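Local coordinates for protein putative tryptophan halogenase (Xanthomonas campestris pv. campestris, PDB 6Y1W) that is a putative flavin-dependent halogenase, probably using FAD chemistry of the monooxygenase type to halogenate an aromatic substrate, at residues A[140-154]-A[482-495]. Residues are numbered along the deposited sequence; the frame is centred on the assembly and turned at random. Where two conformers were deposited one is given.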
ATOM      1  N   CYS A 140     -20.651  13.813  -1.463  1.00 14.77           N
ATOM      2  CA  CYS A 140     -20.380  12.382  -1.629  1.00 14.62           C
ATOM      3  C   CYS A 140     -21.638  11.672  -2.131  1.00 14.52           C
ATOM      4  O   CYS A 140     -22.661  11.656  -1.429  1.00 15.29           O
ATOM      5  CB  CYS A 140     -19.951  11.767  -0.298  1.00 15.16           C
ATOM      6  SG  CYS A 140     -19.625  10.005  -0.448  1.00 17.36           S
ATOM      7  N   LEU A 141     -21.556  11.074  -3.322  1.00 14.59           N
ATOM      8  CA  LEU A 141     -22.740  10.441  -3.925  1.00 14.57           C
ATOM      9  C   LEU A 141     -23.273   9.299  -3.061  1.00 15.24           C
ATOM     10  O   LEU A 141     -24.484   9.190  -2.820  1.00 17.44           O
ATOM     11  CB  LEU A 141     -22.392   9.914  -5.322  1.00 15.83           C
ATOM     12  CG  LEU A 141     -23.489   9.086  -6.011  1.00 17.75           C
ATOM     13  CD1 LEU A 141     -24.745   9.933  -6.259  1.00 21.17           C
ATOM     14  CD2 LEU A 141     -22.964   8.403  -7.301  1.00 25.93           C
ATOM     15  N   GLU A 142     -22.391   8.403  -2.617  1.00 15.94           N
ATOM     16  CA  GLU A 142     -22.893   7.260  -1.853  1.00 14.92           C
ATOM     17  C   GLU A 142     -23.611   7.713  -0.599  1.00 16.08           C
ATOM     18  O   GLU A 142     -24.626   7.123  -0.193  1.00 14.94           O
ATOM     19  CB  GLU A 142     -21.741   6.313  -1.493  1.00 12.08           C
ATOM     20  CG  GLU A 142     -21.272   5.480  -2.676  1.00 16.06           C
ATOM     21  CD  GLU A 142     -20.254   6.195  -3.583  1.00 19.76           C
ATOM     22  OE1 GLU A 142     -19.988   7.416  -3.449  1.00 16.57           O
ATOM     23  OE2 GLU A 142     -19.666   5.495  -4.437  1.00 17.58           O
ATOM     24  N   LEU A 143     -23.094   8.761   0.041  1.00 13.60           N
ATOM     25  CA  LEU A 143     -23.734   9.299   1.233  1.00 14.51           C
ATOM     26  C   LEU A 143     -25.123   9.833   0.896  1.00 15.77           C
ATOM     27  O   LEU A 143     -26.097   9.551   1.610  1.00 14.00           O
ATOM     28  CB  LEU A 143     -22.871  10.410   1.860  1.00 13.13           C
ATOM     29  CG  LEU A 143     -23.350  10.885   3.246  1.00 13.31           C
ATOM     30  CD1 LEU A 143     -22.119  11.265   4.131  1.00 16.07           C
ATOM     31  CD2 LEU A 143     -24.301  12.084   3.116  1.00 14.15           C
ATOM     32  N   ARG A 144     -25.232  10.584  -0.204  1.00 14.64           N
ATOM     33  CA  ARG A 144     -26.544  11.079  -0.594  1.00 14.20           C
ATOM     34  C   ARG A 144     -27.488   9.924  -0.943  1.00 16.88           C
ATOM     35  O   ARG A 144     -28.695  10.008  -0.685  1.00 17.65           O
ATOM     36  CB  ARG A 144     -26.409  12.039  -1.769  1.00 17.42           C
ATOM     37  CG  ARG A 144     -25.765  13.380  -1.375  1.00 16.58           C
ATOM     38  CD  ARG A 144     -26.710  14.235  -0.540  1.00 17.92           C
ATOM     39  NE  ARG A 144     -27.856  14.610  -1.394  1.00 19.27           N
ATOM     40  CZ  ARG A 144     -29.142  14.484  -1.070  1.00 20.44           C
ATOM     41  NH1 ARG A 144     -29.513  14.009   0.112  1.00 17.36           N
ATOM     42  NH2 ARG A 144     -30.089  14.859  -1.950  1.00 20.18           N
ATOM     43  N   ALA A 145     -26.957   8.832  -1.511  1.00 14.82           N
ATOM     44  CA  ALA A 145     -27.809   7.678  -1.788  1.00 16.50           C
ATOM     45  C   ALA A 145     -28.295   7.024  -0.497  1.00 16.39           C
ATOM     46  O   ALA A 145     -29.390   6.434  -0.453  1.00 15.38           O
ATOM     47  CB  ALA A 145     -27.055   6.668  -2.654  1.00 13.78           C
ATOM     48  N   ALA A 146     -27.494   7.111   0.562  1.00 14.32           N
ATOM     49  CA  ALA A 146     -27.966   6.649   1.864  1.00 15.68           C
ATOM     50  C   ALA A 146     -29.099   7.526   2.356  1.00 17.77           C
ATOM     51  O   ALA A 146     -30.099   7.021   2.861  1.00 17.07           O
ATOM     52  CB  ALA A 146     -26.807   6.643   2.882  1.00 14.12           C
ATOM     53  N   GLN A 147     -28.962   8.844   2.200  1.00 16.29           N
ATOM     54  CA  GLN A 147     -29.998   9.740   2.695  1.00 16.88           C
ATOM     55  C   GLN A 147     -31.305   9.561   1.951  1.00 19.73           C
ATOM     56  O   GLN A 147     -32.373   9.708   2.559  1.00 19.34           O
ATOM     57  CB  GLN A 147     -29.550  11.190   2.571  1.00 16.59           C
ATOM     58  CG  GLN A 147     -28.413  11.445   3.547  1.00 16.03           C
ATOM     59  CD  GLN A 147     -27.934  12.895   3.495  1.00 18.25           C
ATOM     60  OE1 GLN A 147     -27.861  13.509   2.436  1.00 19.09           O
ATOM     61  NE2 GLN A 147     -27.567  13.431   4.662  1.00 27.92           N
ATOM     62  N   GLU A 148     -31.246   9.323   0.646  1.00 16.77           N
ATOM     63  CA  GLU A 148     -32.457   9.313  -0.172  1.00 16.46           C
ATOM     64  C   GLU A 148     -32.970   7.915  -0.467  1.00 23.78           C
ATOM     65  O   GLU A 148     -34.012   7.790  -1.125  1.00 21.01           O
ATOM     66  CB  GLU A 148     -32.217  10.035  -1.504  1.00 18.47           C
ATOM     67  CG  GLU A 148     -31.748  11.492  -1.363  1.00 22.64           C
ATOM     68  CD  GLU A 148     -32.717  12.350  -0.606  1.00 28.07           C
ATOM     69  OE1 GLU A 148     -33.938  12.031  -0.621  1.00 32.77           O
ATOM     70  OE2 GLU A 148     -32.271  13.356   0.014  1.00 25.70           O
ATOM     71  N   GLY A 149     -32.251   6.869  -0.060  1.00 17.10           N
ATOM     72  CA  GLY A 149     -32.753   5.508  -0.254  1.00 16.11           C
ATOM     73  C   GLY A 149     -32.773   5.042  -1.694  1.00 16.20           C
ATOM     74  O   GLY A 149     -33.718   4.343  -2.115  1.00 18.48           O
ATOM     75  N   ARG A 150     -31.751   5.401  -2.459  1.00 17.05           N
ATOM     76  CA  ARG A 150     -31.652   5.095  -3.882  0.56 17.16           C
ATOM     77  C   ARG A 150     -30.438   4.222  -4.174  1.00 20.52           C
ATOM     78  O   ARG A 150     -29.404   4.316  -3.497  1.00 20.80           O
ATOM     79  CB  ARG A 150     -31.547   6.397  -4.696  0.56 19.68           C
ATOM     80  CG  ARG A 150     -32.763   7.292  -4.550  0.56 21.59           C
ATOM     81  CD  ARG A 150     -32.657   8.488  -5.467  0.56 28.31           C
ATOM     82  NE  ARG A 150     -33.852   9.323  -5.392  0.56 30.34           N
ATOM     83  CZ  ARG A 150     -34.919   9.187  -6.172  0.56 32.93           C
ATOM     84  NH1 ARG A 150     -34.958   8.240  -7.100  0.56 30.01           N
ATOM     85  NH2 ARG A 150     -35.956  10.004  -6.014  0.56 34.42           N
ATOM     86  N   PHE A 151     -30.549   3.371  -5.206  1.00 17.39           N
ATOM     87  CA  PHE A 151     -29.410   2.551  -5.613  1.00 15.16           C
ATOM     88  C   PHE A 151     -29.615   2.044  -7.029  1.00 16.11           C
ATOM     89  O   PHE A 151     -30.699   1.535  -7.358  1.00 18.69           O
ATOM     90  CB  PHE A 151     -29.175   1.324  -4.704  1.00 17.38           C
ATOM     91  CG  PHE A 151     -27.969   0.520  -5.132  1.00 17.59           C
ATOM     92  CD1 PHE A 151     -26.702   0.888  -4.692  1.00 18.99           C
ATOM     93  CD2 PHE A 151     -28.079  -0.508  -6.069  1.00 17.11           C
ATOM     94  CE1 PHE A 151     -25.584   0.213  -5.136  1.00 15.89           C
ATOM     95  CE2 PHE A 151     -26.960  -1.184  -6.532  1.00 17.42           C
ATOM     96  CZ  PHE A 151     -25.697  -0.807  -6.065  1.00 16.53           C
ATOM     97  N   ALA A 152     -28.548   2.116  -7.824  1.00 15.93           N
ATOM     98  CA  ALA A 152     -28.343   1.261  -8.998  1.00 18.50           C
ATOM     99  C   ALA A 152     -26.845   1.234  -9.282  1.00 18.53           C
ATOM    100  O   ALA A 152     -26.111   2.081  -8.793  1.00 21.20           O
ATOM    101  CB  ALA A 152     -29.147   1.784 -10.210  1.00 20.63           C
ATOM    102  N   HIS A 153     -26.380   0.238 -10.057  1.00 20.42           N
ATOM    103  CA  HIS A 153     -24.976   0.248 -10.456  1.00 21.49           C
ATOM    104  C   HIS A 153     -24.722   1.402 -11.416  1.00 24.02           C
ATOM    105  O   HIS A 153     -25.589   1.773 -12.206  1.00 25.11           O
ATOM    106  CB  HIS A 153     -24.553  -1.046 -11.165  1.00 19.54           C
ATOM    107  CG  HIS A 153     -24.831  -2.285 -10.388  1.00 21.07           C
ATOM    108  ND1 HIS A 153     -26.033  -2.954 -10.469  1.00 22.10           N
ATOM    109  CD2 HIS A 153     -24.073  -2.973  -9.508  1.00 22.67           C
ATOM    110  CE1 HIS A 153     -25.998  -4.013  -9.680  1.00 18.63           C
ATOM    111  NE2 HIS A 153     -24.822  -4.043  -9.075  1.00 18.37           N
ATOM    112  N   LEU A 154     -23.515   1.941 -11.359  1.00 22.57           N
ATOM    113  CA  LEU A 154     -23.123   2.955 -12.333  1.00 23.06           C
ATOM    114  C   LEU A 154     -21.958   2.468 -13.179  1.00 35.65           C
ATOM    115  O   LEU A 154     -21.174   1.628 -12.731  1.00 29.89           O
ATOM    116  CB  LEU A 154     -22.739   4.264 -11.632  1.00 25.85           C
ATOM    117  CG  LEU A 154     -23.927   5.069 -11.109  1.00 27.71           C
ATOM    118  CD1 LEU A 154     -23.463   6.283 -10.281  1.00 27.99           C
ATOM    119  CD2 LEU A 154     -24.795   5.498 -12.300  1.00 27.32           C
ATOM    120  N   VAL A 482     -22.970  15.533  -8.077  1.00 18.62           N
ATOM    121  CA  VAL A 482     -23.568  14.530  -7.180  1.00 16.46           C
ATOM    122  C   VAL A 482     -25.081  14.483  -7.351  1.00 18.15           C
ATOM    123  O   VAL A 482     -25.683  13.406  -7.478  1.00 22.77           O
ATOM    124  CB  VAL A 482     -23.195  14.850  -5.720  1.00 13.80           C
ATOM    125  CG1 VAL A 482     -24.100  14.088  -4.681  1.00 19.73           C
ATOM    126  CG2 VAL A 482     -21.728  14.620  -5.486  1.00 18.77           C
ATOM    127  N   GLU A 483     -25.734  15.654  -7.308  1.00 17.02           N
ATOM    128  CA  GLU A 483     -27.185  15.654  -7.367  1.00 18.41           C
ATOM    129  C   GLU A 483     -27.686  15.169  -8.723  1.00 20.99           C
ATOM    130  O   GLU A 483     -28.724  14.508  -8.781  1.00 19.93           O
ATOM    131  CB  GLU A 483     -27.715  17.047  -7.023  1.00 16.17           C
ATOM    132  CG  GLU A 483     -27.562  17.422  -5.548  1.00 19.67           C
ATOM    133  CD  GLU A 483     -28.114  16.369  -4.619  1.00 22.04           C
ATOM    134  OE1 GLU A 483     -29.358  16.149  -4.637  1.00 25.90           O
ATOM    135  OE2 GLU A 483     -27.312  15.769  -3.862  1.00 20.11           O
ATOM    136  N   ALA A 484     -26.975  15.472  -9.809  1.00 19.24           N
ATOM    137  CA  ALA A 484     -27.450  15.018 -11.119  1.00 19.84           C
ATOM    138  C   ALA A 484     -27.331  13.508 -11.243  1.00 27.81           C
ATOM    139  O   ALA A 484     -28.152  12.858 -11.908  1.00 22.01           O
ATOM    140  CB  ALA A 484     -26.667  15.699 -12.232  1.00 20.19           C
ATOM    141  N   THR A 485     -26.277  12.949 -10.660  1.00 20.64           N
ATOM    142  CA  THR A 485     -26.101  11.503 -10.671  1.00 22.29           C
ATOM    143  C   THR A 485     -27.131  10.833  -9.772  1.00 21.74           C
ATOM    144  O   THR A 485     -27.751   9.831 -10.161  1.00 21.40           O
ATOM    145  CB  THR A 485     -24.673  11.163 -10.256  1.00 23.32           C
ATOM    146  OG1 THR A 485     -23.754  11.817 -11.151  1.00 26.28           O
ATOM    147  CG2 THR A 485     -24.408   9.651 -10.331  1.00 20.64           C
ATOM    148  N   LEU A 486     -27.373  11.418  -8.594  1.00 18.87           N
ATOM    149  CA  LEU A 486     -28.338  10.858  -7.655  1.00 20.88           C
ATOM    150  C   LEU A 486     -29.729  10.820  -8.263  1.00 25.74           C
ATOM    151  O   LEU A 486     -30.484   9.863  -8.044  1.00 23.63           O
ATOM    152  CB  LEU A 486     -28.338  11.695  -6.385  1.00 18.31           C
ATOM    153  CG  LEU A 486     -29.275  11.321  -5.243  1.00 17.49           C
ATOM    154  CD1 LEU A 486     -28.798  10.029  -4.528  1.00 18.94           C
ATOM    155  CD2 LEU A 486     -29.353  12.457  -4.265  1.00 19.35           C
ATOM    156  N   ALA A 487     -30.092  11.864  -9.028  1.00 23.10           N
ATOM    157  CA  ALA A 487     -31.431  11.922  -9.619  1.00 28.73           C
ATOM    158  C   ALA A 487     -31.679  10.815 -10.643  1.00 25.32           C
ATOM    159  O   ALA A 487     -32.836  10.562 -10.990  1.00 28.86           O
ATOM    160  CB  ALA A 487     -31.651  13.284 -10.287  1.00 27.72           C
ATOM    161  N   ARG A 488     -30.632  10.184 -11.156  1.00 21.93           N
ATOM    162  CA  ARG A 488     -30.735   9.077 -12.097  1.00 28.82           C
ATOM    163  C   ARG A 488     -30.831   7.716 -11.415  1.00 29.24           C
ATOM    164  O   ARG A 488     -31.012   6.705 -12.105  1.00 32.31           O
ATOM    165  CB  ARG A 488     -29.541   9.058 -13.044  1.00 34.99           C
ATOM    166  CG  ARG A 488     -29.361  10.324 -13.842  1.00 36.98           C
ATOM    167  CD  ARG A 488     -27.949  10.393 -14.404  1.00 47.01           C
ATOM    168  NE  ARG A 488     -27.423   9.069 -14.711  1.00 47.83           N
ATOM    169  CZ  ARG A 488     -26.132   8.777 -14.818  1.00 61.48           C
ATOM    170  NH1 ARG A 488     -25.759   7.535 -15.111  1.00 56.99           N
ATOM    171  NH2 ARG A 488     -25.213   9.717 -14.619  1.00 69.29           N
ATOM    172  N   LEU A 489     -30.746   7.668 -10.092  1.00 23.46           N
ATOM    173  CA  LEU A 489     -30.797   6.376  -9.408  1.00 21.55           C
ATOM    174  C   LEU A 489     -32.218   6.085  -8.928  1.00 23.42           C
ATOM    175  O   LEU A 489     -32.892   6.986  -8.417  1.00 23.51           O
ATOM    176  CB  LEU A 489     -29.839   6.376  -8.204  1.00 19.42           C
ATOM    177  CG  LEU A 489     -28.379   6.691  -8.524  1.00 18.61           C
ATOM    178  CD1 LEU A 489     -27.677   6.755  -7.175  1.00 27.95           C
ATOM    179  CD2 LEU A 489     -27.788   5.639  -9.409  1.00 23.78           C
ATOM    180  N   PRO A 490     -32.743   4.866  -9.098  1.00 18.53           N
ATOM    181  CA  PRO A 490     -34.126   4.575  -8.671  1.00 19.13           C
ATOM    182  C   PRO A 490     -34.212   4.315  -7.182  1.00 16.61           C
ATOM    183  O   PRO A 490     -33.177   4.047  -6.536  1.00 21.32           O
ATOM    184  CB  PRO A 490     -34.474   3.300  -9.450  1.00 19.32           C
ATOM    185  CG  PRO A 490     -33.140   2.579  -9.534  1.00 20.21           C
ATOM    186  CD  PRO A 490     -32.110   3.701  -9.738  1.00 21.41           C
ATOM    187  N   PRO A 491     -35.417   4.321  -6.625  1.00 21.15           N
ATOM    188  CA  PRO A 491     -35.608   3.824  -5.254  1.00 19.71           C
ATOM    189  C   PRO A 491     -35.060   2.404  -5.100  1.00 20.21           C
ATOM    190  O   PRO A 491     -35.182   1.567  -5.997  1.00 18.64           O
ATOM    191  CB  PRO A 491     -37.134   3.866  -5.064  1.00 21.42           C
ATOM    192  CG  PRO A 491     -37.614   4.871  -6.106  1.00 26.66           C
ATOM    193  CD  PRO A 491     -36.690   4.726  -7.266  1.00 20.63           C
ATOM    194  N   HIS A 492     -34.432   2.149  -3.936  1.00 15.51           N
ATOM    195  CA  HIS A 492     -33.801   0.853  -3.644  1.00 15.83           C
ATOM    196  C   HIS A 492     -34.739  -0.315  -3.941  1.00 17.52           C
ATOM    197  O   HIS A 492     -34.340  -1.323  -4.535  1.00 18.37           O
ATOM    198  CB  HIS A 492     -33.407   0.845  -2.162  1.00 14.48           C
ATOM    199  CG  HIS A 492     -32.502  -0.284  -1.750  1.00 13.81           C
ATOM    200  ND1 HIS A 492     -32.270  -0.570  -0.420  1.00 16.55           N
ATOM    201  CD2 HIS A 492     -31.735  -1.140  -2.464  1.00 12.76           C
ATOM    202  CE1 HIS A 492     -31.434  -1.594  -0.337  1.00 16.73           C
ATOM    203  NE2 HIS A 492     -31.072  -1.943  -1.559  1.00 15.34           N
ATOM    204  N   ALA A 493     -35.968  -0.209  -3.471  1.00 16.76           N
ATOM    205  CA  ALA A 493     -36.924  -1.301  -3.612  1.00 19.43           C
ATOM    206  C   ALA A 493     -37.229  -1.577  -5.072  1.00 19.78           C
ATOM    207  O   ALA A 493     -37.387  -2.736  -5.462  1.00 17.86           O
ATOM    208  CB  ALA A 493     -38.221  -0.964  -2.877  1.00 20.51           C
ATOM    209  N   GLU A 494     -37.315  -0.525  -5.896  1.00 21.47           N
ATOM    210  CA  GLU A 494     -37.563  -0.749  -7.315  1.00 21.62           C
ATOM    211  C   GLU A 494     -36.387  -1.458  -7.967  1.00 23.05           C
ATOM    212  O   GLU A 494     -36.569  -2.369  -8.790  1.00 21.21           O
ATOM    213  CB  GLU A 494     -37.848   0.583  -8.011  1.00 26.13           C
ATOM    214  CG  GLU A 494     -39.283   1.013  -7.825  1.00 54.63           C
ATOM    215  CD  GLU A 494     -39.534   2.427  -8.287  1.00 73.05           C
ATOM    216  OE1 GLU A 494     -40.427   3.085  -7.696  1.00 51.73           O
ATOM    217  OE2 GLU A 494     -38.846   2.863  -9.245  1.00 48.98           O
ATOM    218  N   PHE A 495     -35.165  -1.080  -7.595  1.00 18.57           N
ATOM    219  CA  PHE A 495     -34.017  -1.751  -8.169  1.00 17.63           C
ATOM    220  C   PHE A 495     -33.962  -3.216  -7.737  1.00 17.55           C
ATOM    221  O   PHE A 495     -33.719  -4.097  -8.562  1.00 17.40           O
ATOM    222  CB  PHE A 495     -32.722  -1.010  -7.796  1.00 17.21           C
ATOM    223  CG  PHE A 495     -31.556  -1.509  -8.567  1.00 17.69           C
ATOM    224  CD1 PHE A 495     -31.386  -1.137  -9.907  1.00 22.30           C
ATOM    225  CD2 PHE A 495     -30.672  -2.410  -8.005  1.00 16.27           C
ATOM    226  CE1 PHE A 495     -30.319  -1.652 -10.654  1.00 17.28           C
ATOM    227  CE2 PHE A 495     -29.620  -2.928  -8.742  1.00 17.90           C
ATOM    228  CZ  PHE A 495     -29.434  -2.551 -10.076  1.00 17.02           C
TER
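Arg144 reaches from helix 141-148 to Glu483 on the last turns of helix 468-486, and its atoms can be followed outward. Arg144 CB rests against Leu486 CD2 at 3.9 Å; Arg144 CG passes Val482 CG1 at 3.8 Å. The chain then bends at chi2 and chi3, which folds the guanidinium back beside Leu486 and presents its NE/NH2 side to the carboxylate. Arg144 NE bonds Glu483 OE2 at 2.8 Å and NH2 bonds OE1, both nearly straight and met on the syn side of the oxygens, with the two planes 24° apart. NH1 turns to Gln147 OE1 and to the anti lone pair of Glu148 OE2, so partners round its edge fix the group's rotation while Leu486 CD2 lies over one face. The same Leu486 is a knob among Leu141, Arg144, Ala145 and Glu148, where the helices cross at -51°.

After helices 141-148 and 468-486 the two segments pair through a single bridge, Arg150 with Pro491. Phe151 N donates to Pro490 O at 3.0 Å, almost in line with the carbonyl, and His492 N donates to Gly149 O at 2.9 Å. In the conformer given, Arg150 NH1 bonds Leu489 O, which is tilted from the guanidinium plane.

At the far end Phe495 receives Ala152 CA over its ring face, 4.0 Å from the centroid, and the edge of Phe151 in an offset edge-to-face pair with planes at 71°. His153, bonded to Glu77 through NE2, joins the cluster, its ring oblique to Phe495. His492 meanwhile bonds Phe88 N and Pro260 O, its side chain about 7 Å from that of Lys89, the predicted active-site residue. The contact thus joins one helix crossing, a single-bridge loop pairing and an aromatic cluster at the start of helix 492-499 within a Trp_halogenase-family protein.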